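Local coordinates for Cag-Z (Helicobacter pylori, PDB 1S2X), which is of unknown function but is encoded by the cag pathogenicity island, which specifies a type IV secretion system, at residues R35-S49 / L133-F146. The protein carries 1 engineered substitution. Numbering follows the deposited sequence.
Sequences RDKFIQNYATSLKDS and LVASYLPREYLPPF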
ATOM      1  N   ARG A  35       2.402  12.592   8.047  1.00 22.67           N
ATOM      2  CA  ARG A  35       3.803  12.237   7.775  1.00 24.96           C
ATOM      3  C   ARG A  35       4.668  13.489   7.723  1.00 23.05           C
ATOM      4  O   ARG A  35       5.729  13.559   8.346  1.00 25.82           O
ATOM      5  CB  ARG A  35       3.937  11.468   6.466  1.00 21.75           C
ATOM      6  CG  ARG A  35       5.370  11.193   6.023  1.00 23.89           C
ATOM      7  CD  ARG A  35       5.890  12.156   4.975  1.00 25.99           C
ATOM      8  NE  ARG A  35       7.298  11.914   4.647  1.00 25.20           N
ATOM      9  CZ  ARG A  35       8.183  12.830   4.306  1.00 30.26           C
ATOM     10  NH1 ARG A  35       7.837  14.111   4.232  1.00 29.11           N
ATOM     11  NH2 ARG A  35       9.432  12.486   4.025  1.00 25.32           N
ATOM     12  N   ASP A  36       4.175  14.448   6.940  1.00 22.78           N
ATOM     13  CA  ASP A  36       4.930  15.673   6.708  1.00 22.39           C
ATOM     14  C   ASP A  36       5.227  16.368   8.026  1.00 25.00           C
ATOM     15  O   ASP A  36       6.322  16.805   8.328  1.00 21.10           O
ATOM     16  CB  ASP A  36       4.167  16.602   5.754  1.00 30.20           C
ATOM     17  CG  ASP A  36       4.327  16.157   4.312  1.00 40.36           C
ATOM     18  OD1 ASP A  36       3.590  16.633   3.425  1.00 26.12           O
ATOM     19  OD2 ASP A  36       5.215  15.311   4.061  1.00 34.93           O
ATOM     20  N   LYS A  37       4.208  16.480   8.864  1.00 24.77           N
ATOM     21  CA  LYS A  37       4.359  17.175  10.134  1.00 26.01           C
ATOM     22  C   LYS A  37       5.244  16.407  11.090  1.00 21.42           C
ATOM     23  O   LYS A  37       6.070  16.992  11.792  1.00 24.68           O
ATOM     24  CB  LYS A  37       2.961  17.388  10.741  1.00 30.49           C
ATOM     25  CG  LYS A  37       2.769  18.803  11.278  1.00 51.56           C
ATOM     26  CD  LYS A  37       1.715  18.813  12.376  1.00 63.21           C
ATOM     27  CE  LYS A  37       2.288  18.291  13.683  1.00 69.67           C
ATOM     28  NZ  LYS A  37       1.787  19.066  14.854  1.00 60.84           N
ATOM     29  N   PHE A  38       5.084  15.074  11.114  1.00 26.88           N
ATOM     30  CA  PHE A  38       5.959  14.297  12.006  1.00 23.39           C
ATOM     31  C   PHE A  38       7.399  14.479  11.561  1.00 22.95           C
ATOM     32  O   PHE A  38       8.296  14.707  12.361  1.00 27.63           O
ATOM     33  CB  PHE A  38       5.561  12.819  12.030  1.00 29.75           C
ATOM     34  CG  PHE A  38       6.478  11.961  12.903  1.00 30.55           C
ATOM     35  CD1 PHE A  38       7.436  11.144  12.322  1.00 32.06           C
ATOM     36  CD2 PHE A  38       6.366  11.992  14.280  1.00 21.27           C
ATOM     37  CE1 PHE A  38       8.290  10.365  13.092  1.00 27.34           C
ATOM     38  CE2 PHE A  38       7.234  11.242  15.065  1.00 27.00           C
ATOM     39  CZ  PHE A  38       8.204  10.458  14.476  1.00 29.67           C
ATOM     40  N   ILE A  39       7.627  14.364  10.250  1.00 19.77           N
ATOM     41  CA  ILE A  39       8.997  14.472   9.746  1.00 18.02           C
ATOM     42  C   ILE A  39       9.624  15.799  10.127  1.00 26.81           C
ATOM     43  O   ILE A  39      10.716  15.911  10.695  1.00 31.44           O
ATOM     44  CB  ILE A  39       8.992  14.341   8.213  1.00 24.67           C
ATOM     45  CG1 ILE A  39       8.737  12.904   7.746  1.00 25.86           C
ATOM     46  CG2 ILE A  39      10.273  14.924   7.649  1.00 31.22           C
ATOM     47  CD1 ILE A  39       9.532  11.912   8.562  1.00 17.17           C
ATOM     48  N   GLN A  40       8.879  16.861   9.820  1.00 21.90           N
ATOM     49  CA  GLN A  40       9.345  18.199  10.176  1.00 27.22           C
ATOM     50  C   GLN A  40       9.617  18.367  11.654  1.00 25.21           C
ATOM     51  O   GLN A  40      10.529  19.088  12.055  1.00 33.42           O
ATOM     52  CB  GLN A  40       8.294  19.236   9.710  1.00 27.84           C
ATOM     53  CG  GLN A  40       8.385  19.420   8.193  1.00 29.78           C
ATOM     54  CD  GLN A  40       9.780  19.790   7.725  1.00 41.53           C
ATOM     55  OE1 GLN A  40      10.395  20.750   8.205  1.00 54.42           O
ATOM     56  NE2 GLN A  40      10.317  19.041   6.763  1.00 44.15           N
ATOM     57  N   ASN A  41       8.860  17.734  12.535  1.00 26.53           N
ATOM     58  CA  ASN A  41       9.105  17.970  13.952  1.00 33.44           C
ATOM     59  C   ASN A  41      10.084  16.986  14.556  1.00 34.82           C
ATOM     60  O   ASN A  41      10.608  17.251  15.645  1.00 41.34           O
ATOM     61  CB  ASN A  41       7.778  17.924  14.724  1.00 41.76           C
ATOM     62  CG  ASN A  41       6.971  19.202  14.571  1.00 39.36           C
ATOM     63  OD1 ASN A  41       5.773  19.251  14.849  1.00 45.58           O
ATOM     64  ND2 ASN A  41       7.629  20.262  14.112  1.00 45.16           N
ATOM     65  N   TYR A  42      10.392  15.850  13.924  1.00 29.39           N
ATOM     66  CA  TYR A  42      11.264  14.922  14.671  1.00 28.90           C
ATOM     67  C   TYR A  42      12.425  14.408  13.854  1.00 20.41           C
ATOM     68  O   TYR A  42      13.369  13.830  14.377  1.00 29.35           O
ATOM     69  CB  TYR A  42      10.426  13.736  15.179  1.00 25.33           C
ATOM     70  CG  TYR A  42       9.511  14.097  16.330  1.00 25.79           C
ATOM     71  CD1 TYR A  42      10.020  14.312  17.603  1.00 35.90           C
ATOM     72  CD2 TYR A  42       8.139  14.222  16.148  1.00 30.72           C
ATOM     73  CE1 TYR A  42       9.201  14.643  18.676  1.00 33.78           C
ATOM     74  CE2 TYR A  42       7.312  14.554  17.202  1.00 38.53           C
ATOM     75  CZ  TYR A  42       7.847  14.766  18.457  1.00 34.20           C
ATOM     76  OH  TYR A  42       7.019  15.091  19.502  1.00 46.58           O
ATOM     77  N   ALA A  43      12.367  14.584  12.528  1.00 22.46           N
ATOM     78  CA  ALA A  43      13.390  13.877  11.742  1.00 28.44           C
ATOM     79  C   ALA A  43      14.332  14.799  10.994  1.00 26.03           C
ATOM     80  O   ALA A  43      15.263  14.315  10.338  1.00 26.51           O
ATOM     81  CB  ALA A  43      12.706  12.919  10.778  1.00 24.36           C
ATOM     82  N   THR A  44      14.155  16.120  11.050  1.00 27.65           N
ATOM     83  CA  THR A  44      15.116  16.958  10.329  1.00 30.39           C
ATOM     84  C   THR A  44      16.528  16.856  10.895  1.00 30.01           C
ATOM     85  O   THR A  44      17.512  16.952  10.146  1.00 27.85           O
ATOM     86  CB  THR A  44      14.681  18.438  10.342  1.00 38.47           C
ATOM     87  OG1 THR A  44      14.530  18.839  11.710  1.00 47.00           O
ATOM     88  CG2 THR A  44      13.336  18.628   9.663  1.00 31.40           C
ATOM     89  N   SER A  45      16.693  16.659  12.198  1.00 35.30           N
ATOM     90  CA  SER A  45      18.019  16.555  12.805  1.00 37.12           C
ATOM     91  C   SER A  45      18.842  15.364  12.330  1.00 38.30           C
ATOM     92  O   SER A  45      20.072  15.364  12.520  1.00 33.60           O
ATOM     93  CB  SER A  45      17.887  16.513  14.335  1.00 36.50           C
ATOM     94  OG  SER A  45      17.439  15.252  14.801  1.00 39.92           O
ATOM     95  N   LEU A  46      18.264  14.343  11.701  1.00 31.70           N
ATOM     96  CA  LEU A  46      19.057  13.259  11.127  1.00 30.92           C
ATOM     97  C   LEU A  46      20.166  13.801  10.208  1.00 34.33           C
ATOM     98  O   LEU A  46      21.264  13.260  10.100  1.00 28.36           O
ATOM     99  CB  LEU A  46      18.218  12.296  10.285  1.00 26.40           C
ATOM    100  CG  LEU A  46      17.163  11.479  11.024  1.00 26.73           C
ATOM    101  CD1 LEU A  46      16.297  10.749  10.007  1.00 23.43           C
ATOM    102  CD2 LEU A  46      17.838  10.550  12.032  1.00 25.09           C
ATOM    103  N   LYS A  47      19.831  14.890   9.536  1.00 30.84           N
ATOM    104  CA  LYS A  47      20.755  15.540   8.605  1.00 35.53           C
ATOM    105  C   LYS A  47      21.985  16.053   9.335  1.00 29.74           C
ATOM    106  O   LYS A  47      23.078  16.160   8.781  1.00 32.57           O
ATOM    107  CB  LYS A  47      20.016  16.671   7.891  1.00 33.84           C
ATOM    108  CG  LYS A  47      20.813  17.413   6.839  1.00 52.34           C
ATOM    109  CD  LYS A  47      19.930  17.894   5.701  1.00 56.96           C
ATOM    110  CE  LYS A  47      20.218  17.133   4.417  1.00 58.51           C
ATOM    111  NZ  LYS A  47      21.668  16.830   4.268  1.00 64.05           N
ATOM    112  N   ASP A  48      21.849  16.388  10.626  1.00 33.63           N
ATOM    113  CA  ASP A  48      23.050  16.840  11.331  1.00 39.15           C
ATOM    114  C   ASP A  48      23.740  15.704  12.071  1.00 45.34           C
ATOM    115  O   ASP A  48      24.497  15.978  13.010  1.00 39.34           O
ATOM    116  CB  ASP A  48      22.720  17.972  12.307  1.00 37.85           C
ATOM    117  CG  ASP A  48      22.023  19.135  11.625  1.00 38.42           C
ATOM    118  OD1 ASP A  48      21.100  19.712  12.233  1.00 46.87           O
ATOM    119  OD2 ASP A  48      22.392  19.472  10.481  1.00 38.74           O
ATOM    120  N   SER A  49      23.499  14.444  11.684  1.00 38.43           N
ATOM    121  CA  SER A  49      24.184  13.362  12.396  1.00 35.22           C
ATOM    122  C   SER A  49      25.701  13.512  12.273  1.00 30.46           C
ATOM    123  O   SER A  49      26.226  13.811  11.195  1.00 43.11           O
ATOM    124  CB  SER A  49      23.725  11.998  11.879  1.00 32.30           C
ATOM    125  OG  SER A  49      22.308  11.888  11.868  1.00 36.18           O
ATOM    126  N   LEU A 133       4.556   5.821   0.732  1.00 19.73           N
ATOM    127  CA  LEU A 133       4.362   6.674   1.898  1.00 25.58           C
ATOM    128  C   LEU A 133       5.090   6.142   3.124  1.00 28.46           C
ATOM    129  O   LEU A 133       5.696   6.890   3.888  1.00 20.20           O
ATOM    130  CB  LEU A 133       2.863   6.804   2.189  1.00 27.34           C
ATOM    131  CG  LEU A 133       2.444   7.542   3.463  1.00 31.08           C
ATOM    132  CD1 LEU A 133       2.660   9.042   3.339  1.00 26.14           C
ATOM    133  CD2 LEU A 133       0.978   7.227   3.768  1.00 31.94           C
ATOM    134  N   VAL A 134       5.041   4.830   3.349  1.00 26.98           N
ATOM    135  CA  VAL A 134       5.651   4.331   4.582  1.00 23.98           C
ATOM    136  C   VAL A 134       7.170   4.464   4.519  1.00 26.81           C
ATOM    137  O   VAL A 134       7.808   4.793   5.518  1.00 23.38           O
ATOM    138  CB  VAL A 134       5.240   2.878   4.851  1.00 27.16           C
ATOM    139  CG1 VAL A 134       6.049   2.285   5.998  1.00 25.31           C
ATOM    140  CG2 VAL A 134       3.750   2.825   5.185  1.00 24.02           C
ATOM    141  N   ALA A 135       7.700   4.217   3.326  1.00 18.23           N
ATOM    142  CA  ALA A 135       9.114   4.366   3.087  1.00 22.58           C
ATOM    143  C   ALA A 135       9.553   5.816   3.327  1.00 25.28           C
ATOM    144  O   ALA A 135      10.682   6.040   3.771  1.00 29.50           O
ATOM    145  CB  ALA A 135       9.489   3.939   1.677  1.00 22.56           C
ATOM    146  N   SER A 136       8.701   6.797   3.038  1.00 22.40           N
ATOM    147  CA  SER A 136       9.094   8.189   3.250  1.00 21.59           C
ATOM    148  C   SER A 136       9.220   8.602   4.704  1.00 19.85           C
ATOM    149  O   SER A 136       9.607   9.759   4.918  1.00 21.56           O
ATOM    150  CB  SER A 136       8.065   9.113   2.564  1.00 24.44           C
ATOM    151  OG  SER A 136       6.968   9.291   3.453  1.00 20.20           O
ATOM    152  N   TYR A 137       8.930   7.748   5.694  1.00 19.27           N
ATOM    153  CA  TYR A 137       9.205   8.076   7.108  1.00 15.55           C
ATOM    154  C   TYR A 137      10.687   8.012   7.466  1.00 24.40           C
ATOM    155  O   TYR A 137      11.154   8.382   8.548  1.00 19.21           O
ATOM    156  CB  TYR A 137       8.412   7.124   8.024  1.00 18.05           C
ATOM    157  CG  TYR A 137       7.003   7.662   8.270  1.00 24.07           C
ATOM    158  CD1 TYR A 137       6.754   8.437   9.393  1.00 22.58           C
ATOM    159  CD2 TYR A 137       5.967   7.405   7.377  1.00 17.28           C
ATOM    160  CE1 TYR A 137       5.489   8.949   9.645  1.00 24.52           C
ATOM    161  CE2 TYR A 137       4.700   7.909   7.614  1.00 18.21           C
ATOM    162  CZ  TYR A 137       4.479   8.675   8.746  1.00 29.58           C
ATOM    163  OH  TYR A 137       3.218   9.182   9.001  1.00 33.14           O
ATOM    164  N   LEU A 138      11.516   7.516   6.557  1.00 19.19           N
ATOM    165  CA  LEU A 138      12.960   7.744   6.559  1.00 23.80           C
ATOM    166  C   LEU A 138      13.172   8.786   5.457  1.00 28.59           C
ATOM    167  O   LEU A 138      13.276   8.431   4.283  1.00 20.29           O
ATOM    168  CB  LEU A 138      13.780   6.487   6.297  1.00 21.47           C
ATOM    169  CG  LEU A 138      15.312   6.687   6.263  1.00 28.96           C
ATOM    170  CD1 LEU A 138      15.795   7.220   7.606  1.00 31.10           C
ATOM    171  CD2 LEU A 138      16.036   5.407   5.874  1.00 27.38           C
ATOM    172  N   PRO A 139      13.150  10.062   5.819  1.00 26.91           N
ATOM    173  CA  PRO A 139      13.014  11.094   4.788  1.00 23.34           C
ATOM    174  C   PRO A 139      14.344  11.243   4.059  1.00 29.72           C
ATOM    175  O   PRO A 139      15.369  11.590   4.631  1.00 22.82           O
ATOM    176  CB  PRO A 139      12.660  12.341   5.593  1.00 21.02           C
ATOM    177  CG  PRO A 139      13.293  12.114   6.933  1.00 21.05           C
ATOM    178  CD  PRO A 139      13.251  10.629   7.167  1.00 22.25           C
ATOM    179  N   ARG A 140      14.335  10.969   2.766  1.00 29.11           N
ATOM    180  CA  ARG A 140      15.573  11.059   1.996  1.00 35.92           C
ATOM    181  C   ARG A 140      16.181  12.447   2.095  1.00 35.49           C
ATOM    182  O   ARG A 140      17.400  12.608   2.024  1.00 36.44           O
ATOM    183  CB  ARG A 140      15.320  10.733   0.526  1.00 54.12           C
ATOM    184  CG  ARG A 140      16.266   9.713  -0.080  1.00 77.89           C
ATOM    185  CD  ARG A 140      17.726   9.975   0.264  1.00 89.48           C
ATOM    186  NE  ARG A 140      18.615   8.964  -0.307  1.00 88.90           N
ATOM    187  CZ  ARG A 140      19.940   8.992  -0.335  1.00 85.35           C
ATOM    188  NH1 ARG A 140      20.629  10.001   0.185  1.00 70.64           N
ATOM    189  NH2 ARG A 140      20.601   7.994  -0.894  1.00 92.27           N
ATOM    190  N   GLU A 141      15.350  13.478   2.259  1.00 23.37           N
ATOM    191  CA  GLU A 141      15.968  14.805   2.200  1.00 35.10           C
ATOM    192  C   GLU A 141      16.707  15.195   3.478  1.00 38.43           C
ATOM    193  O   GLU A 141      17.346  16.255   3.422  1.00 31.61           O
ATOM    194  CB  GLU A 141      14.893  15.835   1.849  1.00 41.54           C
ATOM    195  CG  GLU A 141      13.905  16.126   2.960  1.00 45.07           C
ATOM    196  CD  GLU A 141      12.642  15.292   2.890  1.00 48.68           C
ATOM    197  OE1 GLU A 141      11.628  15.713   3.488  1.00 60.31           O
ATOM    198  OE2 GLU A 141      12.651  14.214   2.250  1.00 55.02           O
ATOM    199  N   TYR A 142      16.677  14.429   4.563  1.00 26.77           N
ATOM    200  CA  TYR A 142      17.331  14.721   5.835  1.00 22.67           C
ATOM    201  C   TYR A 142      18.403  13.691   6.171  1.00 25.34           C
ATOM    202  O   TYR A 142      18.919  13.639   7.293  1.00 29.07           O
ATOM    203  CB  TYR A 142      16.307  14.838   6.992  1.00 24.62           C
ATOM    204  CG  TYR A 142      15.352  15.974   6.659  1.00 30.30           C
ATOM    205  CD1 TYR A 142      15.868  17.266   6.541  1.00 37.55           C
ATOM    206  CD2 TYR A 142      13.997  15.787   6.452  1.00 28.86           C
ATOM    207  CE1 TYR A 142      15.056  18.343   6.234  1.00 39.38           C
ATOM    208  CE2 TYR A 142      13.176  16.860   6.140  1.00 29.55           C
ATOM    209  CZ  TYR A 142      13.707  18.135   6.032  1.00 37.64           C
ATOM    210  OH  TYR A 142      12.906  19.214   5.725  1.00 34.69           O
ATOM    211  N   LEU A 143      18.745  12.871   5.195  1.00 23.57           N
ATOM    212  CA  LEU A 143      19.784  11.854   5.342  1.00 33.08           C
ATOM    213  C   LEU A 143      21.178  12.468   5.219  1.00 43.79           C
ATOM    214  O   LEU A 143      21.434  13.114   4.198  1.00 47.84           O
ATOM    215  CB  LEU A 143      19.640  10.779   4.269  1.00 36.38           C
ATOM    216  CG  LEU A 143      18.762   9.554   4.543  1.00 36.81           C
ATOM    217  CD1 LEU A 143      17.654   9.856   5.527  1.00 37.61           C
ATOM    218  CD2 LEU A 143      18.185   9.029   3.236  1.00 56.10           C
ATOM    219  N   PRO A 144      22.055  12.262   6.191  1.00 43.37           N
ATOM    220  CA  PRO A 144      23.423  12.786   6.116  1.00 46.80           C
ATOM    221  C   PRO A 144      24.163  12.302   4.866  1.00 43.15           C
ATOM    222  O   PRO A 144      23.936  11.203   4.352  1.00 36.83           O
ATOM    223  CB  PRO A 144      24.114  12.222   7.357  1.00 47.86           C
ATOM    224  CG  PRO A 144      23.047  11.704   8.246  1.00 51.02           C
ATOM    225  CD  PRO A 144      21.811  11.502   7.427  1.00 46.81           C
ATOM    226  N   PRO A 145      25.097  13.114   4.373  1.00 47.51           N
ATOM    227  CA  PRO A 145      25.726  12.833   3.078  1.00 50.40           C
ATOM    228  C   PRO A 145      26.599  11.586   3.122  1.00 44.39           C
ATOM    229  O   PRO A 145      26.962  11.011   2.102  1.00 49.27           O
ATOM    230  CB  PRO A 145      26.583  14.074   2.823  1.00 53.53           C
ATOM    231  CG  PRO A 145      26.831  14.658   4.176  1.00 52.85           C
ATOM    232  CD  PRO A 145      25.646  14.317   5.018  1.00 48.21           C
ATOM    233  N   PHE A 146      26.953  11.131   4.318  1.00 40.89           N
ATOM    234  CA  PHE A 146      27.810   9.960   4.442  1.00 40.40           C
ATOM    235  C   PHE A 146      27.020   8.679   4.603  1.00 36.94           C
ATOM    236  O   PHE A 146      27.568   7.630   4.930  1.00 41.94           O
ATOM    237  CB  PHE A 146      28.753  10.159   5.635  1.00 41.28           C
ATOM    238  CG  PHE A 146      28.094  10.585   6.932  1.00 39.16           C
ATOM    239  CD1 PHE A 146      28.146  11.893   7.377  1.00 37.21           C
ATOM    240  CD2 PHE A 146      27.430   9.666   7.724  1.00 39.41           C
ATOM    241  CE1 PHE A 146      27.563  12.272   8.573  1.00 41.50           C
ATOM    242  CE2 PHE A 146      26.830  10.029   8.916  1.00 36.34           C
ATOM    243  CZ  PHE A 146      26.898  11.343   9.350  1.00 40.52           C
TER
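Where the chain leaves the long helix 105-135, Arg-35 of helix 31-43 takes hold of Ser-136 side-on, a worked example of one arginine joining two helices through a loop carbonyl. NE and NH2 both donate to Ser-136 O, NH2 at 2.9 Å and 150°, and both nitrogens reach that oxygen from the same face of its carbonyl plane. A weak bond from NE to Ser-136 OG adds to the grip, and OG itself turns back to Leu-133 O. NH1 meets Asp-36 OD2 at 2.9 Å within a salt bridge, while Glu-141 OE1 lies a long 3.9 Å from NH2. With CG anti to the backbone N (chi1 173°), the arginine lays that methylene over one face of the Tyr-137 ring in a CH-pi contact. In this all-helical fold the loop then follows helix 31-43 toward its C-terminal end. Pro-139 packs its ring against Ile-39 and Ala-43, and Tyr-142 receives Thr-44 CG2 over one face, with Glu-141 CG over the other. Gln-40 NE2 donates almost straight to Tyr-142 OH (2.8 Å, 167°), the hydroxyl lying in the amide plane. Farther along, Ser-49 O sits at the edge of the Phe-146 ring, near its plane, closest to CZ.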